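Local coordinates for protein 3-oxo-tetronate kinase (Cupriavidus necator, PDB 5DMH) that phosphorylates 3-oxo-tetronate to 3-oxo-tetronate 4-phosphate with ATP, as a member of the four-carbon acid sugar kinase family, at residues A[189-194]-A[226-231]; A[304-307]-A[311-314]. All blocks are in the same frame, centred on the assembly; numbering follows the deposited sequence.

Contact 1 of 2, residues A[189-194]-A[226-231]; sequences RVLQRQ and VRMAIA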
loop_
_atom_site.group_PDB
_atom_site.type_symbol
_atom_site.label_atom_id
_atom_site.label_comp_id
_atom_site.label_asym_id
_atom_site.label_seq_id
_atom_site.Cartn_x
_atom_site.Cartn_y
_atom_site.Cartn_z
ATOM N N ARG A 189 0.151 -13.038 17.880
ATOM C CA ARG A 189 0.598 -12.275 19.052
ATOM C C ARG A 189 0.660 -10.764 18.735
ATOM O O ARG A 189 0.177 -9.944 19.506
ATOM C CB ARG A 189 1.957 -12.814 19.496
ATOM C CG ARG A 189 2.568 -12.218 20.744
ATOM C CD ARG A 189 3.685 -13.137 21.262
ATOM N NE ARG A 189 4.739 -13.333 20.266
ATOM C CZ ARG A 189 5.604 -14.354 20.246
ATOM N NH1 ARG A 189 5.560 -15.307 21.168
ATOM N NH2 ARG A 189 6.528 -14.423 19.300
ATOM N N VAL A 190 1.220 -10.418 17.586
ATOM C CA VAL A 190 1.328 -9.018 17.171
ATOM C C VAL A 190 -0.062 -8.376 17.058
ATOM O O VAL A 190 -0.305 -7.310 17.597
ATOM C CB VAL A 190 2.095 -8.898 15.831
ATOM C CG1 VAL A 190 2.012 -7.481 15.249
ATOM C CG2 VAL A 190 3.553 -9.320 16.009
ATOM N N LEU A 191 -0.980 -9.034 16.359
ATOM C CA LEU A 191 -2.304 -8.473 16.164
ATOM C C LEU A 191 -3.072 -8.404 17.489
ATOM O O LEU A 191 -3.784 -7.409 17.760
ATOM C CB LEU A 191 -3.089 -9.294 15.129
ATOM C CG LEU A 191 -4.482 -8.773 14.728
ATOM C CD1 LEU A 191 -4.464 -7.281 14.357
ATOM C CD2 LEU A 191 -5.016 -9.599 13.581
ATOM N N GLN A 192 -2.948 -9.441 18.307
ATOM C CA GLN A 192 -3.643 -9.461 19.604
ATOM C C GLN A 192 -3.244 -8.239 20.438
ATOM O O GLN A 192 -4.072 -7.640 21.115
ATOM C CB GLN A 192 -3.373 -10.762 20.383
ATOM C CG GLN A 192 -4.210 -10.911 21.660
ATOM C CD GLN A 192 -5.692 -10.875 21.401
ATOM O OE1 GLN A 192 -6.312 -11.905 21.129
ATOM N NE2 GLN A 192 -6.276 -9.680 21.459
ATOM N N ARG A 193 -1.986 -7.814 20.325
ATOM C CA ARG A 193 -1.511 -6.707 21.167
ATOM C C ARG A 193 -2.164 -5.377 20.842
ATOM O O ARG A 193 -2.239 -4.475 21.695
ATOM C CB ARG A 193 -0.000 -6.580 21.089
ATOM C CG ARG A 193 0.707 -7.550 21.983
ATOM C CD ARG A 193 2.135 -7.125 22.226
ATOM N NE ARG A 193 2.976 -7.505 21.112
ATOM C CZ ARG A 193 3.782 -8.567 21.082
ATOM N NH1 ARG A 193 3.887 -9.377 22.130
ATOM N NH2 ARG A 193 4.507 -8.804 19.984
ATOM N N GLN A 194 -2.657 -5.259 19.624
ATOM C CA GLN A 194 -3.292 -4.040 19.179
ATOM C C GLN A 194 -4.809 -4.228 18.982
ATOM O O GLN A 194 -5.465 -3.427 18.310
ATOM C CB GLN A 194 -2.616 -3.532 17.911
ATOM C CG GLN A 194 -2.609 -4.485 16.758
ATOM C CD GLN A 194 -1.891 -3.924 15.546
ATOM O OE1 GLN A 194 -2.406 -3.069 14.860
ATOM N NE2 GLN A 194 -0.702 -4.455 15.257
ATOM N N VAL A 226 -13.620 -16.316 18.301
ATOM C CA VAL A 226 -12.573 -15.600 17.588
ATOM C C VAL A 226 -13.228 -14.494 16.760
ATOM O O VAL A 226 -14.118 -14.745 15.970
ATOM C CB VAL A 226 -11.787 -16.539 16.667
ATOM C CG1 VAL A 226 -10.827 -15.767 15.798
ATOM C CG2 VAL A 226 -11.074 -17.629 17.494
ATOM N N ARG A 227 -12.792 -13.263 16.952
ATOM C CA ARG A 227 -13.346 -12.172 16.152
ATOM C C ARG A 227 -12.484 -11.766 14.963
ATOM O O ARG A 227 -12.980 -11.184 14.005
ATOM C CB ARG A 227 -13.700 -11.015 17.070
ATOM C CG ARG A 227 -14.795 -11.509 18.047
ATOM C CD ARG A 227 -15.450 -10.409 18.822
ATOM N NE ARG A 227 -15.923 -9.335 17.953
ATOM C CZ ARG A 227 -17.197 -9.087 17.667
ATOM N NH1 ARG A 227 -18.176 -9.839 18.155
ATOM N NH2 ARG A 227 -17.492 -8.069 16.876
HETATM N N MSE A 228 -11.206 -12.110 15.008
HETATM C CA MSE A 228 -10.321 -11.923 13.876
HETATM C C MSE A 228 -9.281 -13.045 13.863
HETATM O O MSE A 228 -8.663 -13.331 14.884
HETATM C CB MSE A 228 -9.623 -10.551 13.954
HETATM C CG MSE A 228 -8.670 -10.287 12.844
HETATM SE SE MSE A 228 -8.569 -8.304 12.564
HETATM C CE MSE A 228 -8.780 -7.718 14.338
ATOM N N ALA A 229 -9.101 -13.671 12.714
ATOM C CA ALA A 229 -8.132 -14.762 12.591
ATOM C C ALA A 229 -7.061 -14.424 11.580
ATOM O O ALA A 229 -7.372 -14.070 10.433
ATOM C CB ALA A 229 -8.825 -16.050 12.162
ATOM N N ILE A 230 -5.810 -14.547 12.007
ATOM C CA ILE A 230 -4.693 -14.580 11.075
ATOM C C ILE A 230 -4.952 -15.778 10.165
ATOM O O ILE A 230 -5.291 -16.836 10.657
ATOM C CB ILE A 230 -3.371 -14.775 11.812
ATOM C CG1 ILE A 230 -3.065 -13.596 12.756
ATOM C CG2 ILE A 230 -2.226 -14.976 10.821
ATOM C CD1 ILE A 230 -2.972 -12.254 12.077
ATOM N N ALA A 231 -4.862 -15.612 8.849
ATOM C CA ALA A 231 -5.023 -16.753 7.934
ATOM C C ALA A 231 -3.697 -17.153 7.307
ATOM O O ALA A 231 -3.042 -16.334 6.644
ATOM C CB ALA A 231 -6.030 -16.441 6.849
#

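Contact 2 of 2, residues A[304-307]-A[311-314]; sequences ARWL and RPAL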
loop_
_atom_site.group_PDB
_atom_site.type_symbol
_atom_site.label_atom_id
_atom_site.label_comp_id
_atom_site.label_asym_id
_atom_site.label_seq_id
_atom_site.Cartn_x
_atom_site.Cartn_y
_atom_site.Cartn_z
ATOM N N ALA A 304 21.396 2.839 -5.312
ATOM C CA ALA A 304 22.790 2.499 -5.656
ATOM C C ALA A 304 22.932 2.213 -7.151
ATOM O O ALA A 304 23.923 2.583 -7.788
ATOM C CB ALA A 304 23.237 1.333 -4.842
ATOM N N ARG A 305 21.948 1.523 -7.712
ATOM C CA ARG A 305 21.976 1.204 -9.134
ATOM C C ARG A 305 21.945 2.499 -9.959
ATOM O O ARG A 305 22.716 2.671 -10.895
ATOM C CB ARG A 305 20.785 0.323 -9.473
ATOM C CG ARG A 305 20.667 -0.056 -10.920
ATOM C CD ARG A 305 21.932 -0.693 -11.452
ATOM N NE ARG A 305 21.705 -1.259 -12.775
ATOM C CZ ARG A 305 22.654 -1.494 -13.679
ATOM N NH1 ARG A 305 23.931 -1.218 -13.427
ATOM N NH2 ARG A 305 22.313 -2.006 -14.850
ATOM N N TRP A 306 21.044 3.401 -9.596
ATOM C CA TRP A 306 20.942 4.708 -10.251
ATOM C C TRP A 306 22.293 5.409 -10.261
ATOM O O TRP A 306 22.731 5.889 -11.305
ATOM C CB TRP A 306 19.874 5.542 -9.524
ATOM C CG TRP A 306 19.561 6.876 -10.133
ATOM C CD1 TRP A 306 20.201 8.051 -9.888
ATOM C CD2 TRP A 306 18.496 7.184 -11.062
ATOM N NE1 TRP A 306 19.614 9.067 -10.605
ATOM C CE2 TRP A 306 18.556 8.566 -11.319
ATOM C CE3 TRP A 306 17.495 6.425 -11.686
ATOM C CZ2 TRP A 306 17.681 9.200 -12.199
ATOM C CZ3 TRP A 306 16.632 7.053 -12.564
ATOM C CH2 TRP A 306 16.715 8.434 -12.792
ATOM N N LEU A 307 22.964 5.418 -9.114
ATOM C CA LEU A 307 24.248 6.077 -8.969
ATOM C C LEU A 307 25.318 5.335 -9.751
ATOM O O LEU A 307 26.202 5.961 -10.351
ATOM C CB LEU A 307 24.647 6.174 -7.492
ATOM C CG LEU A 307 23.762 7.062 -6.613
ATOM C CD1 LEU A 307 24.250 7.003 -5.177
ATOM C CD2 LEU A 307 23.727 8.498 -7.114
ATOM N N ARG A 311 23.695 8.352 -13.115
ATOM C CA ARG A 311 22.534 9.225 -13.297
ATOM C C ARG A 311 22.474 10.291 -12.207
ATOM O O ARG A 311 22.866 10.045 -11.084
ATOM C CB ARG A 311 21.260 8.390 -13.363
ATOM C CG ARG A 311 21.282 7.382 -14.506
ATOM C CD ARG A 311 19.974 6.619 -14.648
ATOM N NE ARG A 311 18.922 7.424 -15.274
ATOM C CZ ARG A 311 17.802 6.925 -15.799
ATOM N NH1 ARG A 311 17.576 5.624 -15.767
ATOM N NH2 ARG A 311 16.900 7.720 -16.361
ATOM N N PRO A 312 22.013 11.503 -12.556
ATOM C CA PRO A 312 22.037 12.618 -11.604
ATOM C C PRO A 312 21.181 12.378 -10.374
ATOM O O PRO A 312 20.056 11.877 -10.487
ATOM C CB PRO A 312 21.489 13.805 -12.401
ATOM C CG PRO A 312 20.917 13.261 -13.683
ATOM C CD PRO A 312 21.208 11.781 -13.757
ATOM N N ALA A 313 21.717 12.735 -9.212
ATOM C CA ALA A 313 21.035 12.503 -7.942
ATOM C C ALA A 313 21.452 13.526 -6.889
ATOM O O ALA A 313 22.593 14.003 -6.871
ATOM C CB ALA A 313 21.331 11.095 -7.417
ATOM N N LEU A 314 20.525 13.857 -6.009
ATOM C CA LEU A 314 20.832 14.693 -4.866
ATOM C C LEU A 314 20.281 14.069 -3.608
ATOM O O LEU A 314 19.104 13.738 -3.544
ATOM C CB LEU A 314 20.242 16.085 -5.041
ATOM C CG LEU A 314 20.509 17.036 -3.876
ATOM C CD1 LEU A 314 22.004 17.219 -3.680
ATOM C CD2 LEU A 314 19.836 18.375 -4.140
#

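Contact 1 of 2, residues A[189-194]-A[226-231]
L191 meets M228, a selenomethionine, and I230 through apolar side chains, and no flat group takes part in their contact. The guanidinium of R193 lies away from this patch, held by salt bridges to D124 and D184. R189 O lies over one face of the R193 guanidinium, 4.0 Å above its plane and offset toward the rim.

The contact rests on one methyl. CD2 of L191 is 3.7 Å from CD1 of I230 and 3.8 Å from CG of M228. It is also 3.9 Å from SE of M228, so it meets the near part and the middle of that chain. The L191 and M228 side chains cross at about a right angle. L191 and I230 run past each other in opposite directions. CG of L191 is anti to the backbone N (chi1 -176°), which carries the branch toward the strand. I230 holds CG1 beside its backbone N (chi1 -63°), and CD1 is the atom that reaches L191. All three residues are buried.

L191 also packs on I128 of helix 128-139 and on A146 of strand 144-147. M228 touches A132 and E133 of the same helix. Strand 228-231 runs parallel between strands 199-202 and 144-147. Helix 187-193 packs on strand 228-231, where I230 touches L187 and V188 and shares A146 with L191. Q192 OE1 accepts a hydrogen bond from V199 N of strand 199-202.

Contact 2 of 2, residues A[304-307]-A[311-314]
W306 lies flat against the side chain of R311. The CB of R311 makes a CH-pi contact 3.4 Å from the centroid of the five-membered ring of W306. The guanidinium stacks on the indole in a cation-pi arrangement, with centres 4.0 Å apart and planes at 13°. CZ of R311 is 3.4 Å from CZ3 of W306. R311 bends at chi3 (76°), and the guanidinium lies over the six-membered ring, at CZ3 and CH2. NH1 of R311 also forms a salt bridge with OD1 of D445, giving the stacked charge a second partner.

W306 carries CG anti to its backbone N (chi1 -175°). This sends the indole out beside the carbonyl carbon, toward 311-313. There NE1 of W306 donates to P312 O at 2.8 Å, with the acceptor in the ring plane. On the acceptor side, NE1 lies above the P312 carbonyl plane. The main chain adds a bond of 3.2 Å from R311 N to W306 O. CD2 of L307 packs 3.5 Å from CB of A313.

F444 and L448 of helix 443-451 also touch W306. The arrangement is a tight helix-to-strand turn, closed by a 6→1 backbone bond, that leads from helix 297-308 to edge strand 313-315 of the nucleotide-binding alpha/beta domain.

Contacts 1 and 2 lie on opposite sides of the chain's centre, with their centres 42 Å apart. Their nearest atoms are about 30 Å apart, so they do not touch. Contact 1 belongs to the sugar-binding N-terminal domain and comes wholly earlier in the chain than contact 2, which is in the nucleotide-binding C-terminal domain. Each sets a helix against a strand. The first does so by buried apolar packing over a long sequence gap, the second by an aromatic and polar turn at the surface. Contact 2 is nearer the nucleotide: the L307 side chain is about 14 Å from bound ADP, and that of A313 about 12 Å from that of A346, a probable ATP-binding residue. Contact 1 lies away from the nucleotide-binding residues.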